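Local structure of N-acylhomoserine lactone dependent regulatory protein (5L10) at residues A19-A22 with E23-F26; G60-R64 with E65-R69; L134-D137 with T138-L141; H161-L164 with M165-A169. The protein is probably a LuxR-family transcription factor that binds DNA in response to N-acylhomoserine lactones, represented here by its autoinducer-binding domain without the C-terminal DNA-binding part. All blocks are in the same frame, centred on the assembly; numbering follows the deposited sequence.

Overall arrangement
The four contacts are local and follow one another in series, so none nests in or crosses another. Nearest the N terminus, contact 1 starts helix 22-35 after the loop from helix 3-16. Contact 2 makes the turn from edge strand 56-60 into helix 64-72, and contact 3 leads from strand 129-136 into the loop before helix 143-169. Contact 4 lies at the far end of that last helix, across the chain's centre from contact 3. Contacts 1 and 4 have centres about 9 Å apart and pack together through Ala22, Leu164 and Leu168. The Phe26 ring carries contact 1 to contact 2, its CZ lying 3.4 Å from CA of Gly60.

Contact 1: residues A19-A22 with E23-F26; sequences APTA and EAAF
The carboxylate of Glu23 doubles back over the preceding residues. Its OE1 lies 3.4 Å from CB of Ala22 and 3.8 Å from CB of Thr21, a position reached because the chain bends at chi2 (74°). OE1 also comes near Ala22 N, but the angle is too poor for a hydrogen bond. The other flat group, the Phe26 ring, leads away from 19-22 and packs against Gly60 and Asn61; of that side chain only CB stays close, 3.6 Å from Ala22 O. Both side chains belong to the first turn of helix 22-35, with Thr21 as its N-cap. Thr21 OG1 accepts from Ala24 N at 3.2 Å (N-H...O 147°), capping an amide that otherwise makes only a weak bond to Thr21 O among these residues. That backbone O receives a second weak bond from Ala25 N, while Phe26 N bonds to Ala22 O at 3.2 Å. On the loop side the methyl groups pack: CB of Ala19 is 3.8 Å from CB of Ala24 and 4.1 Å from CB of Ala25. Ala22, Ala25 and Phe26 touch Leu164 of helix 143-169, and Ala22 also meets Leu168.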
ATOM      1  N   ALA A  19      -1.738  13.407  12.364  1.00 37.12           N
ATOM      2  CA  ALA A  19      -1.734  14.257  11.175  1.00 34.87           C
ATOM      3  C   ALA A  19      -3.110  14.179  10.534  1.00 36.09           C
ATOM      4  O   ALA A  19      -3.357  13.318   9.675  1.00 42.90           O
ATOM      5  CB  ALA A  19      -0.645  13.833  10.193  1.00 29.81           C
ATOM      6  N   PRO A  20      -4.036  15.059  10.915  1.00 35.28           N
ATOM      7  CA  PRO A  20      -5.389  15.004  10.354  1.00 26.72           C
ATOM      8  C   PRO A  20      -5.544  15.725   9.025  1.00 33.09           C
ATOM      9  O   PRO A  20      -6.662  15.783   8.501  1.00 41.05           O
ATOM     10  CB  PRO A  20      -6.233  15.679  11.447  1.00 29.64           C
ATOM     11  CG  PRO A  20      -5.259  16.557  12.223  1.00 29.80           C
ATOM     12  CD  PRO A  20      -3.851  16.223  11.797  1.00 27.04           C
ATOM     13  N   THR A  21      -4.469  16.280   8.470  1.00 25.20           N
ATOM     14  CA  THR A  21      -4.517  17.025   7.221  1.00 32.65           C
ATOM     15  C   THR A  21      -3.368  16.586   6.325  1.00 31.67           C
ATOM     16  O   THR A  21      -2.395  15.981   6.781  1.00 30.66           O
ATOM     17  CB  THR A  21      -4.429  18.537   7.458  1.00 31.87           C
ATOM     18  OG1 THR A  21      -3.164  18.848   8.052  1.00 38.45           O
ATOM     19  CG2 THR A  21      -5.538  18.999   8.384  1.00 34.67           C
ATOM     20  N   ALA A  22      -3.489  16.904   5.033  1.00 30.50           N
ATOM     21  CA  ALA A  22      -2.403  16.608   4.101  1.00 29.05           C
ATOM     22  C   ALA A  22      -1.187  17.484   4.370  1.00 34.66           C
ATOM     23  O   ALA A  22      -0.055  17.089   4.064  1.00 34.62           O
ATOM     24  CB  ALA A  22      -2.880  16.790   2.661  1.00 22.18           C
ATOM     25  N   GLU A  23      -1.405  18.669   4.942  1.00 35.90           N
ATOM     26  CA  GLU A  23      -0.307  19.554   5.301  1.00 29.89           C
ATOM     27  C   GLU A  23       0.519  18.979   6.441  1.00 37.79           C
ATOM     28  O   GLU A  23       1.741  19.167   6.478  1.00 42.33           O
ATOM     29  CB  GLU A  23      -0.859  20.932   5.673  1.00 31.11           C
ATOM     30  CG  GLU A  23      -1.605  21.653   4.537  1.00 47.78           C
ATOM     31  CD  GLU A  23      -2.987  21.077   4.228  1.00 58.95           C
ATOM     32  OE1 GLU A  23      -3.137  19.843   4.148  1.00 62.03           O
ATOM     33  OE2 GLU A  23      -3.937  21.863   4.058  1.00 67.15           O
ATOM     34  N   ALA A  24      -0.122  18.274   7.372  1.00 37.37           N
ATOM     35  CA  ALA A  24       0.585  17.646   8.477  1.00 21.35           C
ATOM     36  C   ALA A  24       1.069  16.244   8.150  1.00 30.99           C
ATOM     37  O   ALA A  24       1.961  15.736   8.837  1.00 30.88           O
ATOM     38  CB  ALA A  24      -0.310  17.585   9.716  1.00 22.98           C
ATOM     39  N   ALA A  25       0.502  15.609   7.125  1.00 31.04           N
ATOM     40  CA  ALA A  25       0.863  14.241   6.779  1.00 16.85           C
ATOM     41  C   ALA A  25       2.060  14.158   5.849  1.00 29.66           C
ATOM     42  O   ALA A  25       2.739  13.125   5.829  1.00 29.24           O
ATOM     43  CB  ALA A  25      -0.319  13.521   6.127  1.00 16.98           C
ATOM     44  N   PHE A  26       2.340  15.205   5.077  1.00 21.65           N
ATOM     45  CA  PHE A  26       3.450  15.097   4.132  1.00 23.00           C
ATOM     46  C   PHE A  26       4.818  15.174   4.805  1.00 25.88           C
ATOM     47  O   PHE A  26       5.675  14.327   4.496  1.00 25.74           O
ATOM     48  CB  PHE A  26       3.299  16.137   3.022  1.00 20.14           C
ATOM     49  CG  PHE A  26       4.443  16.143   2.067  1.00 25.03           C
ATOM     50  CD1 PHE A  26       5.312  17.216   2.026  1.00 24.03           C
ATOM     51  CD2 PHE A  26       4.681  15.050   1.246  1.00 28.21           C
ATOM     52  CE1 PHE A  26       6.379  17.222   1.158  1.00 28.25           C
ATOM     53  CE2 PHE A  26       5.751  15.047   0.377  1.00 29.57           C
ATOM     54  CZ  PHE A  26       6.603  16.135   0.335  1.00 29.66           C
TER

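Contact 2: residues G60-R64 with E65-R69; sequences GNHPR and EWEHR
A His-carboxylate hydrogen bond between His62 and Glu67 marks the turn from strand 56-60 into helix 64-72, at a part of the LuxR-type domain where relatives such as TraR place lactone-pocket aromatics. Trp66, with Tyr70 one turn on, is consistent with that pattern. NE2 of His62 donates to OE1 of Glu67 at 2.9 Å, fairly straight at 161°. The oxygen lies near the ring plane of the histidine, yet the donor approaches it from above the carboxylate plane. Glu67 spans the distance with an extended chain, and its CB sits 3.6 Å from His62 CD2. The same imidazole meets Trp66 in an offset edge-to-face pair: the tryptophan edge, at CE3, comes 3.6 Å from His62 CD2, with the planes at 78°. His62 is thus held by a polar bond and an aromatic edge together. Pro63 is the N-cap; its O takes weak bonds from Trp66 N and Glu67 N, and its CB packs 4.2 Å from CB of Trp66. His68 N to Arg64 O, 2.9 Å, continues the helix. Toward the sheet, His62 rests on Val42 and Pro63 on Tyr40 of strand 40-46; Trp66 packs on Met114, and Arg69 salt-bridges Asp108 of helix 103-111.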
ATOM      1  N   GLY A  60       4.975  18.201  -2.845  1.00 28.21           N
ATOM      2  CA  GLY A  60       6.304  17.643  -2.684  1.00 32.35           C
ATOM      3  C   GLY A  60       7.327  18.717  -2.401  1.00 33.87           C
ATOM      4  O   GLY A  60       7.045  19.917  -2.457  1.00 38.38           O
ATOM      5  N   ASN A  61       8.540  18.254  -2.082  1.00 28.21           N
ATOM      6  CA  ASN A  61       9.692  19.127  -1.902  1.00 28.89           C
ATOM      7  C   ASN A  61      10.583  19.167  -3.138  1.00 28.55           C
ATOM      8  O   ASN A  61      11.775  19.473  -3.028  1.00 36.08           O
ATOM      9  CB  ASN A  61      10.501  18.704  -0.671  1.00 29.55           C
ATOM     10  CG  ASN A  61      10.901  17.241  -0.699  1.00 28.95           C
ATOM     11  OD1 ASN A  61      10.924  16.606  -1.751  1.00 28.23           O
ATOM     12  ND2 ASN A  61      11.221  16.698   0.471  1.00 29.68           N
ATOM     13  N   HIS A  62      10.026  18.855  -4.306  1.00 29.44           N
ATOM     14  CA  HIS A  62      10.735  18.925  -5.573  1.00 29.43           C
ATOM     15  C   HIS A  62      11.093  20.373  -5.905  1.00 35.50           C
ATOM     16  O   HIS A  62      10.556  21.308  -5.306  1.00 38.33           O
ATOM     17  CB  HIS A  62       9.864  18.330  -6.676  1.00 30.19           C
ATOM     18  CG  HIS A  62       8.503  18.947  -6.753  1.00 36.66           C
ATOM     19  ND1 HIS A  62       7.481  18.596  -5.897  1.00 37.63           N
ATOM     20  CD2 HIS A  62       8.001  19.909  -7.563  1.00 40.57           C
ATOM     21  CE1 HIS A  62       6.405  19.307  -6.184  1.00 40.65           C
ATOM     22  NE2 HIS A  62       6.694  20.111  -7.192  1.00 44.07           N
ATOM     23  N   PRO A  63      12.003  20.590  -6.858  1.00 35.71           N
ATOM     24  CA  PRO A  63      12.279  21.958  -7.309  1.00 34.73           C
ATOM     25  C   PRO A  63      11.037  22.598  -7.906  1.00 37.07           C
ATOM     26  O   PRO A  63      10.319  21.986  -8.699  1.00 37.61           O
ATOM     27  CB  PRO A  63      13.373  21.772  -8.365  1.00 31.81           C
ATOM     28  CG  PRO A  63      14.009  20.485  -8.020  1.00 31.81           C
ATOM     29  CD  PRO A  63      12.906  19.623  -7.503  1.00 29.54           C
ATOM     30  N   ARG A  64      10.797  23.851  -7.519  1.00 32.68           N
ATOM     31  CA  ARG A  64       9.625  24.561  -8.017  1.00 45.99           C
ATOM     32  C   ARG A  64       9.686  24.734  -9.529  1.00 47.19           C
ATOM     33  O   ARG A  64       8.663  24.628 -10.215  1.00 49.19           O
ATOM     34  CB  ARG A  64       9.506  25.914  -7.319  1.00 49.92           C
ATOM     35  CG  ARG A  64       8.094  26.463  -7.276  1.00 63.68           C
ATOM     36  CD  ARG A  64       7.972  27.560  -6.229  1.00 79.56           C
ATOM     37  NE  ARG A  64       8.777  27.274  -5.042  1.00 89.55           N
ATOM     38  CZ  ARG A  64       8.386  26.496  -4.035  1.00 95.09           C
ATOM     39  NH1 ARG A  64       7.194  25.914  -4.065  1.00 96.97           N
ATOM     40  NH2 ARG A  64       9.190  26.297  -2.999  1.00 95.43           N
ATOM     41  N   GLU A  65      10.880  24.989 -10.071  1.00 46.01           N
ATOM     42  CA  GLU A  65      10.997  25.198 -11.509  1.00 47.91           C
ATOM     43  C   GLU A  65      10.695  23.922 -12.290  1.00 39.88           C
ATOM     44  O   GLU A  65      10.223  23.995 -13.430  1.00 40.01           O
ATOM     45  CB  GLU A  65      12.389  25.736 -11.850  1.00 58.90           C
ATOM     46  CG  GLU A  65      12.652  25.950 -13.340  1.00 68.98           C
ATOM     47  CD  GLU A  65      11.874  27.110 -13.946  1.00 74.82           C
ATOM     48  OE1 GLU A  65      11.246  27.885 -13.193  1.00 79.26           O
ATOM     49  OE2 GLU A  65      11.898  27.245 -15.190  1.00 73.14           O
ATOM     50  N   TRP A  66      10.931  22.750 -11.695  1.00 36.29           N
ATOM     51  CA  TRP A  66      10.565  21.509 -12.371  1.00 32.04           C
ATOM     52  C   TRP A  66       9.054  21.388 -12.512  1.00 44.86           C
ATOM     53  O   TRP A  66       8.548  21.048 -13.587  1.00 45.24           O
ATOM     54  CB  TRP A  66      11.119  20.300 -11.625  1.00 38.96           C
ATOM     55  CG  TRP A  66      10.668  19.002 -12.232  1.00 39.75           C
ATOM     56  CD1 TRP A  66      11.143  18.420 -13.375  1.00 40.52           C
ATOM     57  CD2 TRP A  66       9.648  18.127 -11.733  1.00 39.68           C
ATOM     58  NE1 TRP A  66      10.484  17.239 -13.615  1.00 40.59           N
ATOM     59  CE2 TRP A  66       9.563  17.035 -12.621  1.00 43.28           C
ATOM     60  CE3 TRP A  66       8.800  18.161 -10.622  1.00 40.53           C
ATOM     61  CZ2 TRP A  66       8.663  15.987 -12.431  1.00 46.18           C
ATOM     62  CZ3 TRP A  66       7.909  17.118 -10.435  1.00 41.80           C
ATOM     63  CH2 TRP A  66       7.848  16.047 -11.334  1.00 44.38           C
ATOM     64  N   GLU A  67       8.316  21.646 -11.428  1.00 37.76           N
ATOM     65  CA  GLU A  67       6.862  21.610 -11.515  1.00 39.26           C
ATOM     66  C   GLU A  67       6.345  22.674 -12.474  1.00 42.44           C
ATOM     67  O   GLU A  67       5.413  22.424 -13.247  1.00 42.31           O
ATOM     68  CB  GLU A  67       6.236  21.788 -10.133  1.00 38.37           C
ATOM     69  CG  GLU A  67       4.713  21.790 -10.166  1.00 40.95           C
ATOM     70  CD  GLU A  67       4.086  22.109  -8.823  1.00 46.61           C
ATOM     71  OE1 GLU A  67       4.826  22.210  -7.820  1.00 46.34           O
ATOM     72  OE2 GLU A  67       2.845  22.256  -8.772  1.00 50.33           O
ATOM     73  N   HIS A  68       6.949  23.867 -12.446  1.00 40.97           N
ATOM     74  CA  HIS A  68       6.532  24.935 -13.350  1.00 42.66           C
ATOM     75  C   HIS A  68       6.643  24.502 -14.805  1.00 47.66           C
ATOM     76  O   HIS A  68       5.755  24.791 -15.616  1.00 54.63           O
ATOM     77  CB  HIS A  68       7.368  26.191 -13.102  1.00 44.65           C
ATOM     78  CG  HIS A  68       7.165  27.265 -14.126  1.00 53.11           C
ATOM     79  ND1 HIS A  68       6.155  28.200 -14.037  1.00 59.58           N
ATOM     80  CD2 HIS A  68       7.844  27.555 -15.261  1.00 55.87           C
ATOM     81  CE1 HIS A  68       6.222  29.019 -15.072  1.00 63.19           C
ATOM     82  NE2 HIS A  68       7.238  28.649 -15.830  1.00 61.48           N
ATOM     83  N   ARG A  69       7.724  23.806 -15.158  1.00 45.25           N
ATOM     84  CA  ARG A  69       7.864  23.313 -16.521  1.00 45.71           C
ATOM     85  C   ARG A  69       7.011  22.074 -16.755  1.00 42.96           C
ATOM     86  O   ARG A  69       6.526  21.864 -17.873  1.00 42.66           O
ATOM     87  CB  ARG A  69       9.337  23.041 -16.823  1.00 46.39           C
ATOM     88  CG  ARG A  69      10.184  24.300 -16.744  1.00 52.05           C
ATOM     89  CD  ARG A  69      11.624  23.990 -16.406  1.00 58.17           C
ATOM     90  NE  ARG A  69      12.346  23.418 -17.534  1.00 62.45           N
ATOM     91  CZ  ARG A  69      13.028  24.137 -18.418  1.00 63.31           C
ATOM     92  NH1 ARG A  69      13.075  25.457 -18.303  1.00 59.73           N
ATOM     93  NH2 ARG A  69      13.666  23.539 -19.415  1.00 67.58           N
TER

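Contact 3: residues L134-D137 with T138-L141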
ATOM      1  N   LEU A 134       9.829   8.863  -5.105  1.00 16.12           N
ATOM      2  CA  LEU A 134      11.014   9.140  -4.301  1.00 23.44           C
ATOM      3  C   LEU A 134      12.207   9.266  -5.238  1.00 22.29           C
ATOM      4  O   LEU A 134      12.531   8.319  -5.964  1.00 24.92           O
ATOM      5  CB  LEU A 134      11.249   8.034  -3.274  1.00 19.52           C
ATOM      6  CG  LEU A 134      10.051   7.682  -2.398  1.00 16.29           C
ATOM      7  CD1 LEU A 134      10.405   6.551  -1.446  1.00 18.86           C
ATOM      8  CD2 LEU A 134       9.566   8.909  -1.643  1.00 16.14           C
ATOM      9  N   VAL A 135      12.856  10.427  -5.227  1.00 21.79           N
ATOM     10  CA  VAL A 135      13.923  10.717  -6.177  1.00 27.99           C
ATOM     11  C   VAL A 135      15.179  11.137  -5.430  1.00 23.99           C
ATOM     12  O   VAL A 135      15.116  11.915  -4.472  1.00 22.99           O
ATOM     13  CB  VAL A 135      13.510  11.813  -7.181  1.00 27.28           C
ATOM     14  CG1 VAL A 135      14.506  11.872  -8.321  1.00 29.11           C
ATOM     15  CG2 VAL A 135      12.112  11.556  -7.707  1.00 18.88           C
ATOM     16  N   ARG A 136      16.319  10.616  -5.874  1.00 28.91           N
ATOM     17  CA  ARG A 136      17.628  11.095  -5.459  1.00 37.97           C
ATOM     18  C   ARG A 136      18.341  11.703  -6.661  1.00 36.93           C
ATOM     19  O   ARG A 136      18.112  11.302  -7.807  1.00 35.30           O
ATOM     20  CB  ARG A 136      18.472   9.969  -4.849  1.00 38.20           C
ATOM     21  CG  ARG A 136      18.091   8.579  -5.321  1.00 30.05           C
ATOM     22  CD  ARG A 136      18.720   7.526  -4.432  1.00 26.75           C
ATOM     23  NE  ARG A 136      20.167   7.475  -4.598  1.00 35.04           N
ATOM     24  CZ  ARG A 136      20.993   6.867  -3.755  1.00 45.44           C
ATOM     25  NH1 ARG A 136      20.515   6.266  -2.676  1.00 47.56           N
ATOM     26  NH2 ARG A 136      22.300   6.867  -3.986  1.00 55.75           N
ATOM     27  N   ASP A 137      19.204  12.681  -6.392  1.00 37.99           N
ATOM     28  CA  ASP A 137      19.883  13.432  -7.441  1.00 37.34           C
ATOM     29  C   ASP A 137      21.345  13.052  -7.609  1.00 39.39           C
ATOM     30  O   ASP A 137      22.018  13.608  -8.482  1.00 49.36           O
ATOM     31  CB  ASP A 137      19.782  14.935  -7.156  1.00 40.14           C
ATOM     32  CG  ASP A 137      20.425  15.323  -5.833  1.00 49.20           C
ATOM     33  OD1 ASP A 137      20.730  14.416  -5.029  1.00 48.53           O
ATOM     34  OD2 ASP A 137      20.618  16.535  -5.592  1.00 55.79           O
ATOM     35  N   THR A 138      21.859  12.121  -6.807  1.00 40.27           N
ATOM     36  CA  THR A 138      23.293  11.859  -6.747  1.00 47.10           C
ATOM     37  C   THR A 138      23.694  10.596  -7.503  1.00 43.22           C
ATOM     38  O   THR A 138      24.492  10.657  -8.442  1.00 36.04           O
ATOM     39  CB  THR A 138      23.736  11.754  -5.283  1.00 52.21           C
ATOM     40  OG1 THR A 138      22.793  10.945  -4.562  1.00 44.43           O
ATOM     41  CG2 THR A 138      23.825  13.143  -4.651  1.00 55.31           C
ATOM     42  N   THR A 139      23.152   9.447  -7.098  1.00 40.25           N
ATOM     43  CA  THR A 139      23.545   8.148  -7.609  1.00 38.25           C
ATOM     44  C   THR A 139      22.317   7.268  -7.790  1.00 38.47           C
ATOM     45  O   THR A 139      21.433   7.249  -6.921  1.00 36.26           O
ATOM     46  CB  THR A 139      24.530   7.456  -6.655  1.00 46.05           C
ATOM     47  OG1 THR A 139      25.633   8.330  -6.395  1.00 54.71           O
ATOM     48  CG2 THR A 139      25.056   6.168  -7.260  1.00 52.60           C
ATOM     49  N   PRO A 140      22.225   6.548  -8.903  1.00 46.76           N
ATOM     50  CA  PRO A 140      21.194   5.512  -9.023  1.00 30.87           C
ATOM     51  C   PRO A 140      21.484   4.354  -8.083  1.00 46.71           C
ATOM     52  O   PRO A 140      22.640   4.025  -7.804  1.00 45.69           O
ATOM     53  CB  PRO A 140      21.294   5.079 -10.490  1.00 42.91           C
ATOM     54  CG  PRO A 140      22.690   5.458 -10.903  1.00 35.08           C
ATOM     55  CD  PRO A 140      23.015   6.699 -10.137  1.00 34.47           C
ATOM     56  N   LEU A 141      20.418   3.730  -7.586  1.00 48.63           N
ATOM     57  CA  LEU A 141      20.576   2.614  -6.660  1.00 50.81           C
ATOM     58  C   LEU A 141      21.025   1.357  -7.399  1.00 52.18           C
ATOM     59  O   LEU A 141      20.445   0.986  -8.424  1.00 51.83           O
ATOM     60  CB  LEU A 141      19.267   2.344  -5.919  1.00 54.97           C
ATOM     61  CG  LEU A 141      18.800   3.380  -4.897  1.00 54.10           C
ATOM     62  CD1 LEU A 141      17.339   3.159  -4.530  1.00 50.28           C
ATOM     63  CD2 LEU A 141      19.671   3.312  -3.659  1.00 52.30           C
TER
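Arg136 reaches along the loop that follows its strand and bonds to the backbone of Thr139. In this hydrogen bond NE donates to Thr139 O at 2.7 Å, bent at the hydrogen (132°) although the donor lies almost on the extended C=O line. The carbonyl oxygen is tilted 29° from the guanidinium plane. A bend at chi3 (-69°) turns the guanidinium toward the loop, where Thr139 and Leu141 meet it. In packing, CB of Thr139 lies at the guanidinium edge, in its plane, 3.5 Å from NH2 of Arg136, the side chains side by side and pointing the same way. Over one face comes CD2 of Leu141, 3.8 Å from CZ of Arg136, from a side chain crossing the arginine at about a right angle. OD1 of Asp137 touches CG2 of Thr138 at 3.4 Å. Among polar neighbours, that OD1 stands 3.1 Å from Thr138 N, but the angle rules out a hydrogen bond; Asp137 OD2 has a long, weak ion pair with Arg39. The loop joins the middle strand of the autoinducer-binding domain's antiparallel sheet, 129-136, which pairs with Tyr40 and Tyr116 of the flanking strands, to helix 143-169, where Leu141 packs on Phe38, Ile146 and Leu149.

Contact 4: residues H161-L164 with M165-A169; sequences HAYL and MPRLA
Pro166 interrupts the final turns of helix 143-169, where the helix passes through a wider pi-type turn and then kinks near the C-terminal end of this chain. Two of its ring carbons lie against carbonyls of the turn before: CD is 3.2 Å from His161 O, and CG 3.2 Å from Ala162 O. Beyond the break the bonding resumes at Leu164 O, which accepts from Leu168 N at 3.0 Å and weakly from Arg167 N. Leu164 and Leu168 also meet through their side chains, CG to CD1 at 3.9 Å, and both rest on Tyr43 and Ala22. A bend at chi3 (56°) curls the selenomethionine Met165 back and brings its CE to 3.5 Å from CB of His161. The imidazole beyond that CB has its ND1 hydrogen-bonded to Tyr43 OH. On another side of the helix Tyr163 and Arg167 run side by side and point the same way. NH2 of Arg167 lies 3.6 Å from CB of Tyr163 and near the edge of the phenol ring, the two planes being 40° apart, while Tyr163 OH bonds to Gln17. Pro89 of the second subunit packs on Ala162 and Pro166, and Arg90 of the second subunit packs on Tyr163. Proline has no N-H to give, neither to Ala162 O four residues back nor to His161 O five back in the wider turn, which is consistent with the kink. At the subunit interface Arg167 NH1 comes close to NH1 of Arg90 of the second subunit, like charges that probably disfavour each other unless screened.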
ATOM      1  N   HIS A 161      -0.484   6.433   0.524  1.00 28.85           N
ATOM      2  CA  HIS A 161      -1.803   6.143  -0.015  1.00 25.80           C
ATOM      3  C   HIS A 161      -2.863   6.111   1.078  1.00 27.06           C
ATOM      4  O   HIS A 161      -4.031   6.420   0.815  1.00 28.18           O
ATOM      5  CB  HIS A 161      -1.761   4.822  -0.776  1.00 28.33           C
ATOM      6  CG  HIS A 161      -0.800   4.826  -1.924  1.00 35.85           C
ATOM      7  ND1 HIS A 161      -0.572   5.946  -2.695  1.00 35.95           N
ATOM      8  CD2 HIS A 161       0.001   3.857  -2.423  1.00 39.21           C
ATOM      9  CE1 HIS A 161       0.322   5.662  -3.625  1.00 38.20           C
ATOM     10  NE2 HIS A 161       0.687   4.401  -3.481  1.00 36.26           N
ATOM     11  N   ALA A 162      -2.479   5.759   2.305  1.00 18.86           N
ATOM     12  CA  ALA A 162      -3.446   5.626   3.386  1.00 28.51           C
ATOM     13  C   ALA A 162      -3.615   6.902   4.197  1.00 31.07           C
ATOM     14  O   ALA A 162      -4.705   7.146   4.728  1.00 37.03           O
ATOM     15  CB  ALA A 162      -3.042   4.482   4.321  1.00 22.31           C
ATOM     16  N   TYR A 163      -2.572   7.727   4.303  1.00 20.21           N
ATOM     17  CA  TYR A 163      -2.617   8.899   5.164  1.00 24.29           C
ATOM     18  C   TYR A 163      -2.553  10.226   4.422  1.00 23.15           C
ATOM     19  O   TYR A 163      -3.017  11.233   4.965  1.00 25.85           O
ATOM     20  CB  TYR A 163      -1.471   8.855   6.186  1.00 22.25           C
ATOM     21  CG  TYR A 163      -1.564   7.701   7.156  1.00 26.93           C
ATOM     22  CD1 TYR A 163      -2.244   7.835   8.360  1.00 38.95           C
ATOM     23  CD2 TYR A 163      -0.971   6.479   6.870  1.00 26.81           C
ATOM     24  CE1 TYR A 163      -2.330   6.783   9.253  1.00 35.82           C
ATOM     25  CE2 TYR A 163      -1.053   5.421   7.757  1.00 25.13           C
ATOM     26  CZ  TYR A 163      -1.731   5.579   8.946  1.00 34.39           C
ATOM     27  OH  TYR A 163      -1.815   4.528   9.830  1.00 38.27           O
ATOM     28  N   LEU A 164      -1.994  10.263   3.213  1.00 18.40           N
ATOM     29  CA  LEU A 164      -1.871  11.506   2.460  1.00 29.93           C
ATOM     30  C   LEU A 164      -2.921  11.632   1.361  1.00 27.62           C
ATOM     31  O   LEU A 164      -3.638  12.634   1.304  1.00 31.84           O
ATOM     32  CB  LEU A 164      -0.464  11.622   1.857  1.00 16.66           C
ATOM     33  CG  LEU A 164      -0.181  12.923   1.112  1.00 16.72           C
ATOM     34  CD1 LEU A 164      -0.382  14.095   2.044  1.00 27.45           C
ATOM     35  CD2 LEU A 164       1.226  12.923   0.557  1.00 19.58           C
HETATM   36  N   MSE A 165      -3.023  10.637   0.487  1.00 22.43           N
HETATM   37  CA  MSE A 165      -3.987  10.672  -0.609  1.00 22.81           C
HETATM   38  C   MSE A 165      -5.438  10.977  -0.176  1.00 29.55           C
HETATM   39  O   MSE A 165      -6.064  11.873  -0.748  1.00 33.58           O
HETATM   40  CB  MSE A 165      -3.938   9.352  -1.392  1.00 25.08           C
HETATM   41  CG  MSE A 165      -5.181   9.091  -2.221  1.00 39.58           C
HETATM   42 SE   MSE A 165      -4.965   7.761  -3.632  0.91 62.64          SE
HETATM   43  CE  MSE A 165      -4.351   6.253  -2.578  1.00 50.84           C
ATOM     44  N   PRO A 166      -5.978  10.264   0.825  1.00 25.67           N
ATOM     45  CA  PRO A 166      -7.366  10.539   1.232  1.00 29.03           C
ATOM     46  C   PRO A 166      -7.571  11.933   1.789  1.00 31.64           C
ATOM     47  O   PRO A 166      -8.696  12.444   1.732  1.00 32.44           O
ATOM     48  CB  PRO A 166      -7.638   9.474   2.301  1.00 25.01           C
ATOM     49  CG  PRO A 166      -6.306   9.168   2.850  1.00 30.70           C
ATOM     50  CD  PRO A 166      -5.384   9.216   1.676  1.00 25.85           C
ATOM     51  N   ARG A 167      -6.530  12.558   2.335  1.00 36.25           N
ATOM     52  CA  ARG A 167      -6.633  13.910   2.861  1.00 38.80           C
ATOM     53  C   ARG A 167      -6.302  14.968   1.818  1.00 34.74           C
ATOM     54  O   ARG A 167      -6.484  16.161   2.085  1.00 35.29           O
ATOM     55  CB  ARG A 167      -5.730  14.057   4.088  1.00 38.25           C
ATOM     56  CG  ARG A 167      -5.918  12.907   5.064  1.00 42.74           C
ATOM     57  CD  ARG A 167      -5.719  13.324   6.502  1.00 54.04           C
ATOM     58  NE  ARG A 167      -6.030  12.226   7.415  1.00 62.51           N
ATOM     59  CZ  ARG A 167      -5.162  11.282   7.767  1.00 64.34           C
ATOM     60  NH1 ARG A 167      -5.528  10.322   8.604  1.00 72.43           N
ATOM     61  NH2 ARG A 167      -3.928  11.298   7.283  1.00 62.10           N
ATOM     62  N   LEU A 168      -5.820  14.556   0.649  1.00 29.63           N
ATOM     63  CA  LEU A 168      -5.790  15.413  -0.526  1.00 31.97           C
ATOM     64  C   LEU A 168      -7.099  15.339  -1.300  1.00 36.43           C
ATOM     65  O   LEU A 168      -7.623  16.370  -1.739  1.00 42.03           O
ATOM     66  CB  LEU A 168      -4.627  15.021  -1.440  1.00 27.71           C
ATOM     67  CG  LEU A 168      -3.221  15.338  -0.939  1.00 19.54           C
ATOM     68  CD1 LEU A 168      -2.189  14.641  -1.802  1.00 18.11           C
ATOM     69  CD2 LEU A 168      -2.993  16.837  -0.941  1.00 23.13           C
ATOM     70  N   ALA A 169      -7.645  14.134  -1.462  1.00 32.39           N
ATOM     71  CA  ALA A 169      -8.887  13.976  -2.211  1.00 34.64           C
ATOM     72  C   ALA A 169     -10.062  14.601  -1.469  1.00 43.47           C
ATOM     73  O   ALA A 169     -10.883  15.307  -2.069  1.00 50.39           O
ATOM     74  CB  ALA A 169      -9.149  12.494  -2.482  1.00 30.66           C
TER